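Local coordinates for CRISPR-associated protein, Cse2 family (Thermobifida fusca, PDB 4H79) that serves as a CasB (Cse2-family) subunit of the type I-E CRISPR Cascade complex and probably binds nucleic acid, at residues Ile97-Gln100 against Arg106-Gln109; Leu43-Arg48 against Trp61-Asp66; Trp112-Ala117 against Lys133-Val138. All coordinates share one frame; numbering follows the deposited sequence.

Contact 1. Residues Ile97-Gln100 against Arg106-Gln109; sequences IHQQ and RMHQ. With EDO (1,2-ethanediol), chain C.
At a helix-to-loop junction of the all-helical Cse2 fold, H98 and Q99, in the last turn of helix 80-99, receive the loop that turns back against them through M107. The most direct link is polar. M107 N donates to Q99 OE1 over 2.9 Å with an N-H...O angle of 161°, approaching from 18° out of the carbonyl plane. Q99 gets there because its chain bends at CG (chi2 66°), which carries the amide across to the loop. The same amide has more work to do: NE2 donates to the backbone oxygens of R102 and D105, and Y95 OH adds a weak bond to OE1. One buried side chain thus ties down both the turn and the loop segment that follows it.

Beside this bond M107 lies against the H98 imidazole. Its CB sits over the centre of one ring face, 3.7 Å from the centroid, a CH-pi contact. Its sulfur reaches the same ring obliquely, with SD 3.3 Å from H98 NE2. The ring's rotation is probably fixed by the hydrogen bond of ND1 with Y167 OH, with a weak bond from NE2 to I163 O. Were H98 an alanine, Y167 OH would probably be left without its imidazole mate and M107 CB without the flat face it rests on.

Farther along, H108 turns away from the helix, with NE2 bonded to D22 and ND1 to the backbone N of Y167. Its carbonyl O accepts a 2.7 Å bond from O2 of a 1,2-ethanediol molecule, probably from the crystallisation liquor. The loop is also braced from within: Q109 NE2 donates to R106 O over 2.9 Å, lying in that carbonyl's plane.

Contact 2. Residues Leu43-Arg48 against Trp61-Asp66; sequences LARLRR and WGLILD
L63 has the most surface covered here, and it spends it on R45. The two side chains cross at about a right angle, with L63 CD1 over one face of the R45 guanidinium, offset toward its rim and 3.8 Å from NH1. L63 CD2 is almost as near, at 3.9 Å from the same R45 NH1, so both leucine methyls meet NH1 from the same side of the guanidinium plane. R45 kinks at its CD (chi3 80°), which swings the guanidinium round to meet the leucine. L63 is poorly ordered, so its finer detail deserves caution.

In the all-helical Cse2 fold this is where helix 37-49 meets the short, weakly bonded helix 61-64, with residues 53-59 between them not modelled. L46 makes the deeper half of the contact: its CD2 packs 3.6 Å from I64 CG1 and 3.8 Å from I64 CD1. Both residues also reach helix 80-99, L46 touching A96 and I64 touching H89. The carbonyl of L63 accepts a hydrogen bond from R24 of helix 16-33.

Contact 3. Residues Trp112-Ala117 against Lys133-Val138; sequences WGLGEA and KRFVQV
The carbonyl oxygen of G113 takes a 3.0 Å bond from A117 N, and this bond closes the first turn of helix 114-119, the turn that carries L114 and G115 to the ring of F135. G113 is the N-cap, and a glycine suits it: E116 bends at CG (chi2 89°) and brings OE1 back to 3.2 Å from G113 CA, where any CB would collide with that oxygen.

Everything that crosses to helix 129-138 is apolar and falls on one aromatic ring. F135 points its ring at the opposing turn, with CG anti to the backbone N (chi1 -178°). L114 comes in at the ring's edge, close to its plane, with CD2 3.6 Å from F135 CE1; L114 CG lies 3.8 Å from that same F135 carbon. The two side chains run past each other in opposite directions. L114 meets the edge at CE1, while G115 meets CZ. The ring touches the main chain itself at this glycine: G115 CA is 3.7 Å from F135 CZ, approaching obliquely. The closest CA pair across the two segments is G115 and F135, at 8.5 Å.

R134, on helix 129-138 beside the phenylalanine, forms a salt bridge to E153. Two further helices lie against the contact: L114 and V138 both rest on L151 of helix 144-160 and on W190 of helix 180-195, while A117 touches L158 farther along helix 144-160.

Overall arrangement
The three contacts follow one another along the chain, contact 2 first, then contact 1, then contact 3, all in the same Cse2 fold. Contacts 1 and 2 have centres about 15 Å apart and meet through R47: its NE comes 3.3 Å from Q100 CD and its CG 3.8 Å from I97 N. R47 NH1 also bonds to A96 O, binding helix 37-49 to helix 80-99. Contact 3, centred about 17 Å from contact 1, is joined to it by sequence, the loop of 106-109 running on into 112-117; P164 and L165 touch both. Contacts 2 and 3 lie on opposite sides of the chain's centre, about 17 Å apart at their nearest atoms.

Contact 1. Residues Ile97-Gln100 against Arg106-Gln109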
loop_
_atom_site.group_PDB
_atom_site.type_symbol
_atom_site.label_atom_id
_atom_site.label_comp_id
_atom_site.label_asym_id
_atom_site.label_seq_id
_atom_site.Cartn_x
_atom_site.Cartn_y
_atom_site.Cartn_z
ATOM N N ILE A 97 -9.405 -1.944 -0.820
ATOM C CA ILE A 97 -9.939 -1.533 -2.139
ATOM C C ILE A 97 -9.442 -2.486 -3.219
ATOM O O ILE A 97 -10.229 -2.985 -4.046
ATOM C CB ILE A 97 -9.425 -0.108 -2.468
ATOM C CG1 ILE A 97 -10.113 0.917 -1.547
ATOM C CG2 ILE A 97 -9.745 0.245 -3.955
ATOM C CD1 ILE A 97 -9.380 2.235 -1.531
ATOM N N HIS A 98 -8.140 -2.838 -3.148
ATOM C CA HIS A 98 -7.506 -3.757 -4.150
ATOM C C HIS A 98 -8.095 -5.132 -4.173
ATOM O O HIS A 98 -8.385 -5.704 -5.254
ATOM C CB HIS A 98 -5.974 -3.831 -3.779
ATOM C CG HIS A 98 -5.117 -4.233 -4.937
ATOM N ND1 HIS A 98 -3.767 -4.137 -4.902
ATOM C CD2 HIS A 98 -5.466 -4.857 -6.160
ATOM C CE1 HIS A 98 -3.267 -4.642 -6.093
ATOM N NE2 HIS A 98 -4.317 -5.076 -6.857
ATOM N N GLN A 99 -8.346 -5.706 -2.987
ATOM C CA GLN A 99 -8.845 -7.110 -2.871
ATOM C C GLN A 99 -10.345 -7.303 -3.179
ATOM O O GLN A 99 -10.777 -8.393 -3.551
ATOM C CB GLN A 99 -8.534 -7.663 -1.459
ATOM C CG GLN A 99 -8.722 -9.187 -1.351
ATOM C CD GLN A 99 -7.699 -9.951 -2.225
ATOM O OE1 GLN A 99 -6.485 -9.864 -1.998
ATOM N NE2 GLN A 99 -8.174 -10.676 -3.233
ATOM N N GLN A 100 -11.137 -6.229 -3.130
ATOM C CA GLN A 100 -12.591 -6.374 -3.135
ATOM C C GLN A 100 -13.071 -7.115 -4.400
ATOM O O GLN A 100 -12.724 -6.736 -5.545
ATOM C CB GLN A 100 -13.287 -4.993 -3.054
ATOM C CG GLN A 100 -14.833 -5.125 -3.103
ATOM C CD GLN A 100 -15.524 -3.771 -3.074
ATOM O OE1 GLN A 100 -14.962 -2.748 -3.540
ATOM N NE2 GLN A 100 -16.755 -3.742 -2.602
ATOM N N ARG A 106 -4.625 -13.578 -4.805
ATOM C CA ARG A 106 -4.189 -12.703 -3.721
ATOM C C ARG A 106 -3.631 -11.366 -4.233
ATOM O O ARG A 106 -2.644 -11.347 -4.998
ATOM C CB ARG A 106 -3.105 -13.384 -2.882
ATOM C CG ARG A 106 -3.567 -14.735 -2.228
ATOM C CD ARG A 106 -2.373 -15.535 -1.712
ATOM N NE ARG A 106 -2.831 -16.653 -0.851
ATOM C CZ ARG A 106 -3.061 -17.915 -1.253
ATOM N NH1 ARG A 106 -2.876 -18.293 -2.515
ATOM N NH2 ARG A 106 -3.478 -18.820 -0.388
ATOM N N MET A 107 -4.211 -10.266 -3.771
ATOM C CA MET A 107 -3.750 -8.916 -4.256
ATOM C C MET A 107 -2.554 -8.408 -3.482
ATOM O O MET A 107 -1.847 -7.492 -3.905
ATOM C CB MET A 107 -4.868 -7.894 -4.272
ATOM C CG MET A 107 -5.960 -8.224 -5.332
ATOM S SD MET A 107 -5.201 -8.264 -7.047
ATOM C CE MET A 107 -4.972 -9.975 -7.413
ATOM N N HIS A 108 -2.273 -9.030 -2.337
ATOM C CA HIS A 108 -1.019 -8.771 -1.650
ATOM C C HIS A 108 -0.038 -9.932 -1.876
ATOM O O HIS A 108 -0.307 -11.061 -1.427
ATOM C CB HIS A 108 -1.251 -8.517 -0.138
ATOM C CG HIS A 108 -0.006 -8.649 0.674
ATOM N ND1 HIS A 108 1.095 -7.808 0.526
ATOM C CD2 HIS A 108 0.348 -9.590 1.647
ATOM C CE1 HIS A 108 2.104 -8.222 1.367
ATOM N NE2 HIS A 108 1.655 -9.302 2.065
ATOM N N GLN A 109 1.078 -9.680 -2.577
ATOM C CA GLN A 109 2.133 -10.700 -2.810
ATOM C C GLN A 109 3.454 -10.017 -2.628
ATOM O O GLN A 109 3.686 -8.933 -3.210
ATOM C CB GLN A 109 2.048 -11.330 -4.213
ATOM C CG GLN A 109 0.758 -12.141 -4.368
ATOM C CD GLN A 109 0.609 -12.822 -5.730
ATOM O OE1 GLN A 109 1.589 -13.285 -6.269
ATOM N NE2 GLN A 109 -0.621 -12.909 -6.271
HETATM C C1 EDO C . 2.400 -12.631 0.499
HETATM O O1 EDO C . 3.336 -12.980 -0.558
HETATM C C2 EDO C . 1.262 -13.649 0.558
HETATM O O2 EDO C . 0.580 -13.545 -0.692
#

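Contact 2. Residues Leu43-Arg48 against Trp61-Asp66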
loop_
_atom_site.group_PDB
_atom_site.type_symbol
_atom_site.label_atom_id
_atom_site.label_comp_id
_atom_site.label_asym_id
_atom_site.label_seq_id
_atom_site.Cartn_x
_atom_site.Cartn_y
_atom_site.Cartn_z
ATOM N N LEU A 43 -12.537 -5.654 5.754
ATOM C CA LEU A 43 -12.153 -5.025 4.471
ATOM C C LEU A 43 -13.250 -4.040 4.044
ATOM O O LEU A 43 -12.901 -2.904 3.607
ATOM C CB LEU A 43 -12.034 -6.114 3.383
ATOM C CG LEU A 43 -10.818 -7.016 3.616
ATOM C CD1 LEU A 43 -10.798 -8.099 2.552
ATOM C CD2 LEU A 43 -9.490 -6.208 3.584
ATOM N N ALA A 44 -14.542 -4.392 4.206
ATOM C CA ALA A 44 -15.630 -3.447 3.831
ATOM C C ALA A 44 -15.576 -2.185 4.672
ATOM O O ALA A 44 -15.768 -1.028 4.163
ATOM C CB ALA A 44 -17.001 -4.093 4.054
ATOM N N ARG A 45 -15.366 -2.353 5.982
ATOM C CA ARG A 45 -15.270 -1.124 6.861
ATOM C C ARG A 45 -14.061 -0.235 6.518
ATOM O O ARG A 45 -14.166 1.017 6.562
ATOM C CB ARG A 45 -15.204 -1.538 8.342
ATOM C CG ARG A 45 -16.574 -2.084 8.827
ATOM C CD ARG A 45 -16.494 -2.738 10.211
ATOM N NE ARG A 45 -16.499 -1.678 11.210
ATOM C CZ ARG A 45 -16.076 -1.818 12.470
ATOM N NH1 ARG A 45 -15.608 -2.992 12.905
ATOM N NH2 ARG A 45 -16.111 -0.774 13.294
ATOM N N LEU A 46 -12.926 -0.871 6.187
ATOM C CA LEU A 46 -11.754 -0.129 5.711
ATOM C C LEU A 46 -12.067 0.691 4.436
ATOM O O LEU A 46 -11.716 1.894 4.359
ATOM C CB LEU A 46 -10.601 -1.048 5.409
ATOM C CG LEU A 46 -9.874 -1.572 6.696
ATOM C CD1 LEU A 46 -9.031 -2.773 6.350
ATOM C CD2 LEU A 46 -9.078 -0.479 7.394
ATOM N N ARG A 47 -12.743 0.067 3.446
ATOM C CA ARG A 47 -13.175 0.861 2.311
ATOM C C ARG A 47 -14.115 2.011 2.658
ATOM O O ARG A 47 -14.019 3.098 2.104
ATOM C CB ARG A 47 -13.846 -0.058 1.251
ATOM C CG ARG A 47 -12.778 -0.999 0.582
ATOM C CD ARG A 47 -13.511 -1.776 -0.600
ATOM N NE ARG A 47 -14.710 -2.563 -0.147
ATOM C CZ ARG A 47 -14.653 -3.844 0.273
ATOM N NH1 ARG A 47 -13.467 -4.459 0.342
ATOM N NH2 ARG A 47 -15.762 -4.493 0.594
ATOM N N ARG A 48 -15.066 1.778 3.552
ATOM C CA ARG A 48 -16.058 2.797 3.872
ATOM C C ARG A 48 -15.355 3.929 4.633
ATOM O O ARG A 48 -15.779 5.105 4.569
ATOM C CB ARG A 48 -17.203 2.171 4.714
ATOM C CG ARG A 48 -18.286 3.156 5.160
ATOM C CD ARG A 48 -19.632 2.447 5.397
ATOM N NE ARG A 48 -19.596 1.464 6.498
ATOM C CZ ARG A 48 -19.641 1.784 7.778
ATOM N NH1 ARG A 48 -19.636 0.814 8.692
ATOM N NH2 ARG A 48 -19.696 3.087 8.147
ATOM N N TRP A 61 -9.173 1.928 14.578
ATOM C CA TRP A 61 -7.813 1.524 14.926
ATOM C C TRP A 61 -7.608 0.054 15.166
ATOM O O TRP A 61 -6.673 -0.528 14.604
ATOM C CB TRP A 61 -7.340 2.253 16.188
ATOM C CG TRP A 61 -6.430 3.363 15.864
ATOM C CD1 TRP A 61 -6.096 4.460 16.654
ATOM C CD2 TRP A 61 -5.715 3.548 14.591
ATOM N NE1 TRP A 61 -5.243 5.294 15.970
ATOM C CE2 TRP A 61 -4.976 4.803 14.717
ATOM C CE3 TRP A 61 -5.633 2.821 13.379
ATOM C CZ2 TRP A 61 -4.180 5.297 13.676
ATOM C CZ3 TRP A 61 -4.825 3.323 12.336
ATOM C CH2 TRP A 61 -4.119 4.530 12.486
ATOM N N GLY A 62 -8.418 -0.511 16.077
ATOM C CA GLY A 62 -8.270 -1.892 16.579
ATOM C C GLY A 62 -8.269 -2.973 15.512
ATOM O O GLY A 62 -7.718 -4.058 15.747
ATOM N N LEU A 63 -8.879 -2.677 14.351
ATOM C CA LEU A 63 -8.892 -3.590 13.190
ATOM C C LEU A 63 -7.562 -3.554 12.463
ATOM O O LEU A 63 -7.056 -4.575 12.008
ATOM C CB LEU A 63 -9.962 -3.201 12.150
ATOM C CG LEU A 63 -11.458 -3.101 12.438
ATOM C CD1 LEU A 63 -12.172 -2.390 11.289
ATOM C CD2 LEU A 63 -12.005 -4.505 12.646
ATOM N N ILE A 64 -7.025 -2.353 12.311
ATOM C CA ILE A 64 -5.797 -2.192 11.585
ATOM C C ILE A 64 -4.639 -2.606 12.497
ATOM O O ILE A 64 -3.864 -3.504 12.130
ATOM C CB ILE A 64 -5.646 -0.735 11.109
ATOM C CG1 ILE A 64 -6.821 -0.333 10.239
ATOM C CG2 ILE A 64 -4.363 -0.530 10.313
ATOM C CD1 ILE A 64 -6.843 1.148 9.959
ATOM N N LEU A 65 -4.555 -1.984 13.686
ATOM C CA LEU A 65 -3.319 -1.951 14.511
ATOM C C LEU A 65 -3.520 -2.601 15.878
ATOM O O LEU A 65 -4.366 -2.192 16.634
ATOM C CB LEU A 65 -2.836 -0.508 14.721
ATOM C CG LEU A 65 -2.400 0.321 13.515
ATOM C CD1 LEU A 65 -1.964 1.695 13.988
ATOM C CD2 LEU A 65 -1.238 -0.388 12.848
ATOM N N ASP A 66 -2.754 -3.632 16.172
ATOM C CA ASP A 66 -2.828 -4.283 17.499
ATOM C C ASP A 66 -1.454 -4.218 18.150
ATOM O O ASP A 66 -0.507 -3.636 17.584
ATOM C CB ASP A 66 -3.344 -5.735 17.406
ATOM C CG ASP A 66 -2.456 -6.620 16.519
ATOM O OD1 ASP A 66 -2.958 -7.127 15.511
ATOM O OD2 ASP A 66 -1.256 -6.801 16.788
#

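Contact 3. Residues Trp112-Ala117 against Lys133-Val138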
loop_
_atom_site.group_PDB
_atom_site.type_symbol
_atom_site.label_atom_id
_atom_site.label_comp_id
_atom_site.label_asym_id
_atom_site.label_seq_id
_atom_site.Cartn_x
_atom_site.Cartn_y
_atom_site.Cartn_z
ATOM N N TRP A 112 6.358 -7.648 -5.144
ATOM C CA TRP A 112 5.755 -6.771 -6.181
ATOM C C TRP A 112 5.868 -5.273 -5.839
ATOM O O TRP A 112 5.029 -4.706 -5.060
ATOM C CB TRP A 112 4.284 -7.136 -6.389
ATOM C CG TRP A 112 4.129 -8.363 -7.207
ATOM C CD1 TRP A 112 4.202 -9.703 -6.800
ATOM C CD2 TRP A 112 3.958 -8.401 -8.671
ATOM N NE1 TRP A 112 4.035 -10.539 -7.902
ATOM C CE2 TRP A 112 3.875 -9.818 -9.045
ATOM C CE3 TRP A 112 3.833 -7.414 -9.674
ATOM C CZ2 TRP A 112 3.678 -10.225 -10.388
ATOM C CZ3 TRP A 112 3.670 -7.826 -11.003
ATOM C CH2 TRP A 112 3.568 -9.207 -11.354
ATOM N N GLY A 113 6.866 -4.615 -6.405
ATOM C CA GLY A 113 7.062 -3.155 -6.190
ATOM C C GLY A 113 5.997 -2.380 -6.987
ATOM O O GLY A 113 5.467 -2.899 -8.001
ATOM N N LEU A 114 5.679 -1.158 -6.529
ATOM C CA LEU A 114 4.667 -0.356 -7.198
ATOM C C LEU A 114 5.018 -0.002 -8.686
ATOM O O LEU A 114 4.144 -0.034 -9.559
ATOM C CB LEU A 114 4.365 0.923 -6.460
ATOM C CG LEU A 114 3.254 1.810 -7.036
ATOM C CD1 LEU A 114 1.930 1.131 -6.832
ATOM C CD2 LEU A 114 3.240 3.144 -6.249
ATOM N N GLY A 115 6.279 0.323 -8.941
ATOM C CA GLY A 115 6.731 0.674 -10.321
ATOM C C GLY A 115 6.566 -0.541 -11.258
ATOM O O GLY A 115 6.011 -0.414 -12.383
ATOM N N GLU A 116 6.997 -1.726 -10.793
ATOM C CA GLU A 116 6.844 -2.970 -11.585
ATOM C C GLU A 116 5.364 -3.256 -11.855
ATOM O O GLU A 116 5.006 -3.657 -12.970
ATOM C CB GLU A 116 7.415 -4.187 -10.867
ATOM C CG GLU A 116 8.940 -4.126 -10.731
ATOM C CD GLU A 116 9.424 -3.398 -9.423
ATOM O OE1 GLU A 116 8.757 -2.468 -8.834
ATOM O OE2 GLU A 116 10.521 -3.764 -8.982
ATOM N N ALA A 117 4.519 -3.107 -10.834
ATOM C CA ALA A 117 3.067 -3.381 -10.997
ATOM C C ALA A 117 2.466 -2.433 -11.988
ATOM O O ALA A 117 1.683 -2.837 -12.905
ATOM C CB ALA A 117 2.341 -3.272 -9.630
ATOM N N LYS A 133 2.556 9.825 -16.673
ATOM C CA LYS A 133 2.540 11.182 -16.103
ATOM C C LYS A 133 1.878 11.160 -14.722
ATOM O O LYS A 133 2.413 11.759 -13.757
ATOM C CB LYS A 133 1.800 12.161 -17.016
ATOM C CG LYS A 133 1.692 13.579 -16.480
ATOM C CD LYS A 133 1.103 14.536 -17.523
ATOM C CE LYS A 133 0.991 15.966 -17.003
ATOM N NZ LYS A 133 2.172 16.811 -17.357
ATOM N N ARG A 134 0.724 10.484 -14.627
ATOM C CA ARG A 134 -0.004 10.359 -13.339
ATOM C C ARG A 134 0.811 9.607 -12.292
ATOM O O ARG A 134 0.789 9.967 -11.117
ATOM C CB ARG A 134 -1.394 9.708 -13.516
ATOM C CG ARG A 134 -2.351 10.688 -14.196
ATOM C CD ARG A 134 -3.614 10.035 -14.750
ATOM N NE ARG A 134 -4.644 9.913 -13.725
ATOM C CZ ARG A 134 -4.900 8.811 -13.021
ATOM N NH1 ARG A 134 -4.200 7.695 -13.225
ATOM N NH2 ARG A 134 -5.875 8.837 -12.112
ATOM N N PHE A 135 1.510 8.553 -12.722
ATOM C CA PHE A 135 2.336 7.770 -11.810
ATOM C C PHE A 135 3.465 8.637 -11.225
ATOM O O PHE A 135 3.739 8.618 -10.006
ATOM C CB PHE A 135 2.907 6.549 -12.516
ATOM C CG PHE A 135 3.731 5.670 -11.617
ATOM C CD1 PHE A 135 3.298 5.347 -10.327
ATOM C CD2 PHE A 135 4.958 5.207 -12.045
ATOM C CE1 PHE A 135 4.071 4.539 -9.489
ATOM C CE2 PHE A 135 5.712 4.390 -11.235
ATOM C CZ PHE A 135 5.265 4.053 -9.970
ATOM N N VAL A 136 4.095 9.415 -12.100
ATOM C CA VAL A 136 5.162 10.327 -11.694
ATOM C C VAL A 136 4.633 11.315 -10.656
ATOM O O VAL A 136 5.316 11.602 -9.651
ATOM C CB VAL A 136 5.849 11.028 -12.914
ATOM C CG1 VAL A 136 6.695 12.242 -12.467
ATOM C CG2 VAL A 136 6.719 10.004 -13.700
ATOM N N GLN A 137 3.400 11.761 -10.858
ATOM C CA GLN A 137 2.798 12.760 -9.975
ATOM C C GLN A 137 2.494 12.206 -8.576
ATOM O O GLN A 137 2.478 12.982 -7.588
ATOM C CB GLN A 137 1.570 13.419 -10.624
ATOM C CG GLN A 137 1.958 14.570 -11.594
ATOM C CD GLN A 137 3.050 15.547 -11.033
ATOM O OE1 GLN A 137 2.753 16.464 -10.244
ATOM N NE2 GLN A 137 4.320 15.361 -11.465
ATOM N N VAL A 138 2.301 10.887 -8.466
ATOM C CA VAL A 138 2.036 10.271 -7.172
ATOM C C VAL A 138 3.156 10.637 -6.157
ATOM O O VAL A 138 2.873 11.031 -5.007
ATOM C CB VAL A 138 1.918 8.742 -7.241
ATOM C CG1 VAL A 138 1.704 8.168 -5.806
ATOM C CG2 VAL A 138 0.776 8.236 -8.198
#